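PDB 5B7H: LysR family transcriptional regulator from Vibrio vulnificus, which probably acts as a DNA-binding transcription regulator of the OxyR type, its regulatory domain likely sensing hydrogen peroxide. Local coordinates for residues Ile70-Val75 against Glu122-Glu127. The protein carries 1 engineered substitution. Residues are numbered along the deposited sequence; the frame is centred on the assembly and turned at random.
Sequences ILALPV and EHSLTE. Engineered in segment 122-127: Ser-124 (natural residue Cys). With SO4 (sulfate ion), chain C.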
loop_
_atom_site.group_PDB
_atom_site.type_symbol
_atom_site.label_atom_id
_atom_site.label_comp_id
_atom_site.label_asym_id
_atom_site.label_seq_id
_atom_site.Cartn_x
_atom_site.Cartn_y
_atom_site.Cartn_z
ATOM N N ILE A 70 -3.933 7.717 -13.766
ATOM C CA ILE A 70 -4.470 8.647 -12.780
ATOM C C ILE A 70 -3.280 9.073 -11.940
ATOM O O ILE A 70 -2.655 8.236 -11.245
ATOM C CB ILE A 70 -5.615 8.040 -11.951
ATOM C CG1 ILE A 70 -6.805 7.676 -12.858
ATOM C CG2 ILE A 70 -5.983 9.027 -10.848
ATOM C CD1 ILE A 70 -8.017 6.930 -12.100
ATOM N N LEU A 71 -2.952 10.357 -12.029
ATOM C CA LEU A 71 -1.784 10.925 -11.374
ATOM C C LEU A 71 -2.213 12.066 -10.474
ATOM O O LEU A 71 -3.294 12.637 -10.616
ATOM C CB LEU A 71 -0.800 11.511 -12.425
ATOM C CG LEU A 71 -0.155 10.560 -13.455
ATOM C CD1 LEU A 71 0.882 11.272 -14.278
ATOM C CD2 LEU A 71 0.493 9.392 -12.727
ATOM N N ALA A 72 -1.327 12.400 -9.536
ATOM C CA ALA A 72 -1.363 13.717 -8.893
ATOM C C ALA A 72 -0.592 14.726 -9.749
ATOM O O ALA A 72 0.513 14.441 -10.229
ATOM C CB ALA A 72 -0.781 13.630 -7.475
ATOM N N LEU A 73 -1.214 15.886 -9.982
ATOM C CA LEU A 73 -0.629 16.921 -10.820
ATOM C C LEU A 73 -0.372 18.173 -9.982
ATOM O O LEU A 73 -1.037 18.396 -8.971
ATOM C CB LEU A 73 -1.581 17.241 -11.986
ATOM C CG LEU A 73 -1.827 16.075 -12.964
ATOM C CD1 LEU A 73 -2.784 16.633 -14.064
ATOM C CD2 LEU A 73 -0.573 15.483 -13.611
ATOM N N PRO A 74 0.587 19.023 -10.372
ATOM C CA PRO A 74 1.399 18.927 -11.572
ATOM C C PRO A 74 2.622 18.070 -11.392
ATOM O O PRO A 74 3.301 18.049 -10.316
ATOM C CB PRO A 74 1.830 20.381 -11.803
ATOM C CG PRO A 74 1.952 20.952 -10.400
ATOM C CD PRO A 74 0.860 20.259 -9.589
ATOM N N VAL A 75 2.932 17.354 -12.466
ATOM C CA VAL A 75 4.212 16.660 -12.638
ATOM C C VAL A 75 4.576 16.851 -14.111
ATOM O O VAL A 75 3.757 17.275 -14.914
ATOM C CB VAL A 75 4.179 15.174 -12.250
ATOM C CG1 VAL A 75 3.936 15.011 -10.743
ATOM C CG2 VAL A 75 3.071 14.418 -12.985
ATOM N N GLU A 122 10.949 9.888 -5.120
ATOM C CA GLU A 122 10.179 9.207 -6.173
ATOM C C GLU A 122 8.668 9.388 -5.992
ATOM O O GLU A 122 7.911 9.208 -6.964
ATOM C CB GLU A 122 10.542 7.714 -6.274
ATOM C CG GLU A 122 11.874 7.472 -7.014
ATOM C CD GLU A 122 11.785 7.832 -8.498
ATOM O OE1 GLU A 122 10.778 7.446 -9.137
ATOM O OE2 GLU A 122 12.702 8.516 -9.019
ATOM N N HIS A 123 8.247 9.820 -4.793
ATOM C CA HIS A 123 6.854 10.026 -4.429
ATOM C C HIS A 123 6.429 11.478 -4.657
ATOM O O HIS A 123 6.987 12.450 -4.099
ATOM C CB HIS A 123 6.626 9.602 -2.985
ATOM C CG HIS A 123 7.028 8.177 -2.733
ATOM N ND1 HIS A 123 6.196 7.110 -2.968
ATOM C CD2 HIS A 123 8.212 7.659 -2.325
ATOM C CE1 HIS A 123 6.853 5.987 -2.702
ATOM N NE2 HIS A 123 8.070 6.302 -2.301
ATOM N N SER A 124 5.424 11.626 -5.488
ATOM C CA SER A 124 4.885 12.957 -5.738
ATOM C C SER A 124 4.241 13.590 -4.502
ATOM O O SER A 124 4.153 14.838 -4.447
ATOM C CB SER A 124 3.890 12.911 -6.921
ATOM O OG SER A 124 2.764 12.137 -6.521
ATOM N N LEU A 125 3.796 12.790 -3.522
ATOM C CA LEU A 125 3.160 13.341 -2.330
ATOM C C LEU A 125 4.050 14.364 -1.650
ATOM O O LEU A 125 3.568 15.428 -1.209
ATOM C CB LEU A 125 2.759 12.221 -1.363
ATOM C CG LEU A 125 1.927 12.738 -0.172
ATOM C CD1 LEU A 125 0.504 13.081 -0.686
ATOM C CD2 LEU A 125 1.832 11.666 0.881
ATOM N N THR A 126 5.364 14.084 -1.600
ATOM C CA THR A 126 6.269 15.010 -0.912
ATOM C C THR A 126 6.378 16.359 -1.618
ATOM O O THR A 126 6.217 17.401 -0.977
ATOM C CB THR A 126 7.607 14.324 -0.757
ATOM O OG1 THR A 126 7.440 13.253 0.177
ATOM C CG2 THR A 126 8.645 15.287 -0.176
ATOM N N GLU A 127 6.600 16.370 -2.948
ATOM C CA GLU A 127 6.738 17.680 -3.597
ATOM C C GLU A 127 5.433 18.444 -3.549
ATOM O O GLU A 127 5.425 19.659 -3.346
ATOM C CB GLU A 127 7.199 17.555 -5.051
ATOM C CG GLU A 127 6.559 16.417 -5.799
ATOM C CD GLU A 127 7.174 16.166 -7.172
ATOM O OE1 GLU A 127 7.461 17.151 -7.884
ATOM O OE2 GLU A 127 7.412 14.982 -7.510
HETATM S S SO4 C . 3.365 8.821 -4.638
HETATM O O1 SO4 C . 3.818 9.444 -5.955
HETATM O O2 SO4 C . 3.598 9.855 -3.597
HETATM O O3 SO4 C . 1.976 8.433 -4.798
HETATM O O4 SO4 C . 4.173 7.647 -4.386
HETATM O O HOH W 1 1.719 11.930 -9.659
HETATM O O HOH W 2 5.342 18.535 -9.072
#
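The His-123 ring meets a sulfate ion at its edge, the sulfur lying in the ring plane, while beyond the ion Ser-124 faces Ala-72 and Val-75. An imidazole suits this place because its N-H can point at an anion: ND1 donates to sulfate O4 at a short 2.5 Å, with an N-H...O angle of 150°. Two backbone N-H groups add to this, Leu-125 N binding sulfate O2 at 2.9 Å and Ser-124 N binding O1. Ser-124, engineered in place of the natural cysteine, carries its OG between the backbone N and the carbonyl carbon (chi1 66°), which lets its hydroxyl and its own N-H grip the same oxygen; OG to O1 is 2.9 Å. Thr-25 OG1 adds another bond to the ion, which probably comes from the crystallisation liquor.

Between the strand and the start of the helix direct packing is light, burying 110 Å² in all. The small methyl of Ala-72 lets OG come to 4.0 Å from its CB, and Val-75 sets CG1 4.4 Å from Ser-124 CB. Water 1 bridges the two sides, donating to Ala-72 O at 2.8 Å and, weakly, to Ser-124 OG. Glu-127 reaches toward the loop at Pro-74, where its OE1 accepts a bond from water 2; the link from that water to Pro-74 O is doubtfully short.

The natural cysteine here is probably the peroxide-sensing one, as in OxyR relatives. Its site is consistent with the cleft between the two subdomains of a LysR regulatory domain: strand 68-73, paired with 16-22 and 180-198, meets helix 124-132, and Thr-54 of helix 54-62 touches both Val-75 and Ser-124.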